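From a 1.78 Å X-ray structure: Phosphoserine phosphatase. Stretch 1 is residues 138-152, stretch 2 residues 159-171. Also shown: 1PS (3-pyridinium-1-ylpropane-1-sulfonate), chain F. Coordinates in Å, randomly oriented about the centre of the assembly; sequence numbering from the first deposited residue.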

# COMPACT_ATOMS: atom_id res chain seq x y z
N PHE A 138 -6.96 17.71 15.24
CA PHE A 138 -6.99 16.92 14.01
C PHE A 138 -6.94 17.90 12.83
O PHE A 138 -7.32 19.06 12.97
CB PHE A 138 -8.24 16.02 13.96
CG PHE A 138 -9.54 16.75 14.15
CD1 PHE A 138 -10.03 17.00 15.41
CD2 PHE A 138 -10.25 17.20 13.05
CE1 PHE A 138 -11.22 17.68 15.58
CE2 PHE A 138 -11.45 17.88 13.21
CZ PHE A 138 -11.94 18.12 14.48
N ARG A 139 -6.43 17.44 11.69
CA ARG A 139 -6.20 18.34 10.55
C ARG A 139 -7.53 18.85 10.02
O ARG A 139 -7.71 20.05 9.79
CB ARG A 139 -5.47 17.60 9.44
CG ARG A 139 -5.13 18.45 8.23
CD ARG A 139 -4.51 17.56 7.15
NE ARG A 139 -3.98 18.32 6.03
CZ ARG A 139 -4.13 17.96 4.76
NH1 ARG A 139 -4.80 16.86 4.45
NH2 ARG A 139 -3.61 18.72 3.80
N ASP A 140 -8.44 17.91 9.81
CA ASP A 140 -9.82 18.17 9.36
C ASP A 140 -10.62 16.89 9.60
O ASP A 140 -10.06 15.86 9.97
CB ASP A 140 -9.87 18.57 7.88
CG ASP A 140 -9.23 17.53 6.95
OD1 ASP A 140 -9.75 16.39 6.86
OD2 ASP A 140 -8.24 17.85 6.27
N LYS A 141 -11.94 16.95 9.40
CA LYS A 141 -12.78 15.81 9.76
C LYS A 141 -12.54 14.56 8.91
O LYS A 141 -12.63 13.44 9.42
CB LYS A 141 -14.26 16.19 9.76
CG LYS A 141 -14.60 17.16 10.88
CD LYS A 141 -15.85 17.97 10.60
CE LYS A 141 -16.07 19.02 11.70
NZ LYS A 141 -17.26 19.90 11.44
N GLY A 142 -12.21 14.74 7.64
CA GLY A 142 -11.82 13.61 6.83
C GLY A 142 -10.57 12.93 7.36
O GLY A 142 -10.51 11.70 7.44
N GLU A 143 -9.57 13.73 7.73
CA GLU A 143 -8.33 13.16 8.25
C GLU A 143 -8.62 12.40 9.53
O GLU A 143 -8.08 11.31 9.75
CB GLU A 143 -7.28 14.24 8.53
CG GLU A 143 -6.56 14.74 7.30
CD GLU A 143 -5.96 13.61 6.49
OE1 GLU A 143 -5.05 12.91 6.99
OE2 GLU A 143 -6.39 13.44 5.34
N PHE A 144 -9.49 12.96 10.36
CA PHE A 144 -9.83 12.31 11.62
C PHE A 144 -10.44 10.92 11.39
O PHE A 144 -10.15 9.99 12.14
CB PHE A 144 -10.79 13.15 12.46
CG PHE A 144 -11.21 12.48 13.73
CD1 PHE A 144 -10.30 12.32 14.76
CD2 PHE A 144 -12.49 11.98 13.88
CE1 PHE A 144 -10.67 11.67 15.93
CE2 PHE A 144 -12.86 11.34 15.06
CZ PHE A 144 -11.95 11.20 16.07
N LEU A 145 -11.28 10.80 10.37
CA LEU A 145 -11.93 9.52 10.07
C LEU A 145 -10.97 8.37 9.74
O LEU A 145 -11.35 7.21 9.85
CB LEU A 145 -12.96 9.67 8.95
CG LEU A 145 -14.44 9.75 9.35
CD1 LEU A 145 -14.69 10.90 10.31
CD2 LEU A 145 -15.35 9.85 8.13
N LYS A 146 -9.74 8.70 9.35
CA LYS A 146 -8.71 7.69 9.11
C LYS A 146 -8.47 6.82 10.34
O LYS A 146 -7.93 5.72 10.24
CB LYS A 146 -7.39 8.34 8.68
CG LYS A 146 -7.41 8.97 7.30
CD LYS A 146 -6.04 9.55 6.97
CE LYS A 146 -5.97 10.07 5.55
NZ LYS A 146 -4.64 10.72 5.25
N ARG A 147 -8.86 7.34 11.50
CA ARG A 147 -8.78 6.61 12.76
C ARG A 147 -9.59 5.30 12.71
O ARG A 147 -9.29 4.33 13.41
CB ARG A 147 -9.35 7.52 13.84
CG ARG A 147 -9.12 7.09 15.25
CD ARG A 147 -9.35 8.27 16.17
NE ARG A 147 -8.20 9.17 16.21
CZ ARG A 147 -7.78 9.77 17.32
NH1 ARG A 147 -8.42 9.55 18.46
NH2 ARG A 147 -6.73 10.58 17.30
N PHE A 148 -10.62 5.29 11.86
CA PHE A 148 -11.53 4.17 11.75
C PHE A 148 -11.44 3.51 10.37
O PHE A 148 -12.41 2.96 9.88
CB PHE A 148 -12.95 4.66 12.06
CG PHE A 148 -13.02 5.45 13.33
CD1 PHE A 148 -12.96 4.82 14.55
CD2 PHE A 148 -13.08 6.83 13.29
CE1 PHE A 148 -12.99 5.55 15.73
CE2 PHE A 148 -13.10 7.57 14.47
CZ PHE A 148 -13.06 6.93 15.68
N ARG A 149 -10.26 3.55 9.78
CA ARG A 149 -10.07 3.07 8.41
C ARG A 149 -10.18 1.56 8.30
O ARG A 149 -10.42 1.05 7.22
CB ARG A 149 -8.71 3.53 7.87
CG ARG A 149 -7.52 2.96 8.62
CD ARG A 149 -6.21 3.62 8.21
NE ARG A 149 -5.77 3.26 6.86
CZ ARG A 149 -4.90 2.28 6.59
NH1 ARG A 149 -4.38 1.56 7.58
NH2 ARG A 149 -4.56 2.03 5.34
N ASP A 150 -10.02 0.85 9.41
CA ASP A 150 -10.05 -0.61 9.35
C ASP A 150 -11.45 -1.21 9.31
O ASP A 150 -11.61 -2.42 9.14
CB ASP A 150 -9.22 -1.21 10.49
CG ASP A 150 -7.75 -0.89 10.36
OD1 ASP A 150 -7.22 -1.07 9.25
OD2 ASP A 150 -7.13 -0.44 11.35
N GLY A 151 -12.47 -0.38 9.47
CA GLY A 151 -13.83 -0.86 9.37
C GLY A 151 -14.69 0.04 8.51
O GLY A 151 -14.17 0.91 7.79
N PHE A 152 -15.99 -0.16 8.60
CA PHE A 152 -16.97 0.62 7.83
C PHE A 152 -17.48 1.83 8.59
O PHE A 152 -17.49 1.83 9.81
CB PHE A 152 -18.13 -0.28 7.40
CG PHE A 152 -17.73 -1.28 6.36
CD1 PHE A 152 -17.76 -0.95 5.02
CD2 PHE A 152 -17.28 -2.54 6.73
CE1 PHE A 152 -17.37 -1.87 4.04
CE2 PHE A 152 -16.89 -3.46 5.76
CZ PHE A 152 -16.93 -3.12 4.42
N GLY A 159 -23.91 21.55 8.12
CA GLY A 159 -23.17 22.63 7.54
C GLY A 159 -21.69 22.78 7.80
O GLY A 159 -21.00 23.37 6.99
N TYR A 160 -21.21 22.26 8.94
CA TYR A 160 -19.78 22.28 9.21
C TYR A 160 -18.96 21.11 8.68
O TYR A 160 -17.75 21.04 8.90
CB TYR A 160 -19.55 22.47 10.72
CG TYR A 160 -19.96 23.84 11.21
CD1 TYR A 160 -21.31 24.18 11.33
CD2 TYR A 160 -19.01 24.81 11.53
CE1 TYR A 160 -21.69 25.43 11.76
CE2 TYR A 160 -19.39 26.06 11.97
CZ TYR A 160 -20.72 26.37 12.08
OH TYR A 160 -21.10 27.62 12.51
N ALA A 161 -19.61 20.21 7.94
CA ALA A 161 -18.91 19.12 7.27
C ALA A 161 -18.65 19.48 5.80
O ALA A 161 -19.10 20.53 5.33
CB ALA A 161 -19.70 17.82 7.37
N ASP A 162 -17.93 18.62 5.08
CA ASP A 162 -17.67 18.84 3.66
C ASP A 162 -17.40 17.53 2.94
O ASP A 162 -17.55 16.45 3.52
CB ASP A 162 -16.47 19.78 3.46
CG ASP A 162 -15.17 19.21 4.03
OD1 ASP A 162 -15.15 18.03 4.48
OD2 ASP A 162 -14.16 19.94 4.03
N ALA A 163 -16.98 17.63 1.68
CA ALA A 163 -16.80 16.42 0.88
C ALA A 163 -15.68 15.56 1.45
O ALA A 163 -15.71 14.34 1.34
CB ALA A 163 -16.50 16.79 -0.57
N LYS A 164 -14.68 16.20 2.05
CA LYS A 164 -13.54 15.46 2.59
C LYS A 164 -14.00 14.44 3.63
O LYS A 164 -13.56 13.29 3.63
CB LYS A 164 -12.52 16.43 3.20
CG LYS A 164 -11.15 15.83 3.48
CD LYS A 164 -10.08 16.91 3.65
CE LYS A 164 -8.68 16.30 3.64
NZ LYS A 164 -7.58 17.34 3.58
N MSE A 165 -14.89 14.86 4.50
CA MSE A 165 -15.39 13.96 5.54
C MSE A 165 -16.23 12.85 4.94
O MSE A 165 -16.05 11.67 5.26
CB MSE A 165 -16.20 14.72 6.58
CG MSE A 165 -16.58 13.86 7.75
SE MSE A 165 -17.90 14.67 8.92
CE MSE A 165 -18.19 13.19 10.07
N PHE A 166 -17.14 13.21 4.05
CA PHE A 166 -18.06 12.21 3.49
C PHE A 166 -17.36 11.24 2.54
O PHE A 166 -17.80 10.09 2.40
CB PHE A 166 -19.25 12.89 2.81
CG PHE A 166 -20.26 13.41 3.77
CD1 PHE A 166 -21.04 12.53 4.52
CD2 PHE A 166 -20.46 14.77 3.92
CE1 PHE A 166 -21.99 13.00 5.41
CE2 PHE A 166 -21.41 15.25 4.81
CZ PHE A 166 -22.18 14.36 5.55
N GLU A 167 -16.29 11.68 1.89
CA GLU A 167 -15.52 10.79 1.02
C GLU A 167 -14.99 9.59 1.80
O GLU A 167 -14.81 8.50 1.24
CB GLU A 167 -14.35 11.55 0.37
CG GLU A 167 -14.56 11.92 -1.10
CD GLU A 167 -13.34 12.62 -1.70
OE1 GLU A 167 -12.56 13.24 -0.94
OE2 GLU A 167 -13.15 12.54 -2.94
N ARG A 168 -14.76 9.80 3.09
CA ARG A 168 -14.22 8.77 3.97
C ARG A 168 -15.30 7.77 4.37
O ARG A 168 -14.98 6.64 4.74
CB ARG A 168 -13.61 9.42 5.22
CG ARG A 168 -12.21 9.95 5.02
CD ARG A 168 -11.27 8.80 5.25
NE ARG A 168 -9.98 8.95 4.59
CZ ARG A 168 -9.13 7.94 4.47
NH1 ARG A 168 -9.46 6.74 4.96
NH2 ARG A 168 -7.97 8.12 3.87
N ALA A 169 -16.56 8.17 4.30
CA ALA A 169 -17.66 7.36 4.79
C ALA A 169 -18.16 6.35 3.76
O ALA A 169 -18.18 6.64 2.57
CB ALA A 169 -18.82 8.27 5.23
N ASP A 170 -18.58 5.17 4.22
CA ASP A 170 -19.18 4.19 3.32
C ASP A 170 -20.59 4.56 2.94
O ASP A 170 -21.12 4.11 1.90
CB ASP A 170 -19.13 2.80 3.94
CG ASP A 170 -17.72 2.35 4.19
OD1 ASP A 170 -17.08 1.86 3.25
OD2 ASP A 170 -17.23 2.53 5.33
N MSE A 171 -21.21 5.37 3.79
CA MSE A 171 -22.55 5.88 3.57
C MSE A 171 -22.60 7.19 4.34
O MSE A 171 -22.18 7.23 5.50
CB MSE A 171 -23.58 4.89 4.12
CG MSE A 171 -25.02 5.34 3.95
SE MSE A 171 -26.34 4.03 4.60
CE MSE A 171 -25.86 2.53 3.48
N1 1PS F . -15.23 23.04 5.86
C1 1PS F . -14.70 23.75 4.85
C2 1PS F . -15.52 24.51 4.02
C3 1PS F . -16.55 23.03 6.09
C4 1PS F . -17.42 23.76 5.29
C5 1PS F . -16.91 24.52 4.23
C6 1PS F . -14.33 22.30 6.71
C7 1PS F . -15.10 21.43 7.66
C8 1PS F . -14.59 21.57 9.07
S1 1PS F . -13.13 20.58 9.26
O1 1PS F . -13.03 20.20 10.68
O2 1PS F . -11.95 21.36 8.94
O3 1PS F . -13.23 19.48 8.35
O HOH W 1 -12.94 16.98 6.27
O HOH W 2 -11.53 5.99 7.24
O HOH W 3 -6.70 4.82 4.50

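Two short helices, one beginning at K141 and the other at A163, run side by side in nearly the same direction, their axes 23° apart and only 7.6 Å from each other at closest approach. Glycine makes this closeness possible: G142 CA lies 3.8 Å from M165 CA and 3.7 Å from K164 O. A CB on G142 would point toward the second helix and fall 2.6 Å from K164 CG, a clash.

Each helix is capped by an aspartate, whose short carboxylate can reach back to a backbone amide of the first turn. D140 OD1 accepts from E143 N at 2.8 Å, and D162 OD1 accepts from M165 N at 3.2 Å. Water 1 sits between these two N-termini, accepting from G142 N at 2.7 Å.

The extended K164 places NZ 2.8 Å from D140 OD2 in a hydrogen-bonded salt bridge, so D140 both caps its own helix and holds the other one. R139 NH1 lies just 3.0 Å from K164 NZ; both are donors and carry like charge, so no bond forms, but the nearby carboxylates of D140 and E143 help offset the repulsion. In the other direction, K141 NZ donates to Y160 O at 2.8 Å, while K141 N donates to 1PS O3 at 3.0 Å, nearly in line.

Apolar packing fills the space beside the glycine. K141 contributes its aliphatic portion, with CB 3.9 Å from CG of selenomethionine M165. L145 CD1 approaches M165 CE at 4.2 Å, and L145 CD2 rests 3.4 Å from R168 CB.

R168 covers the more exposed flank. K146 CG lies over one face of its guanidinium, an arrangement that uses lysine's methylenes, while K146 NZ is paired with E143 OE1 at 2.8 Å. Water 2 links the stretches here, donating to L145 O at 2.9 Å and accepting from R168 NH1 at 3.2 Å.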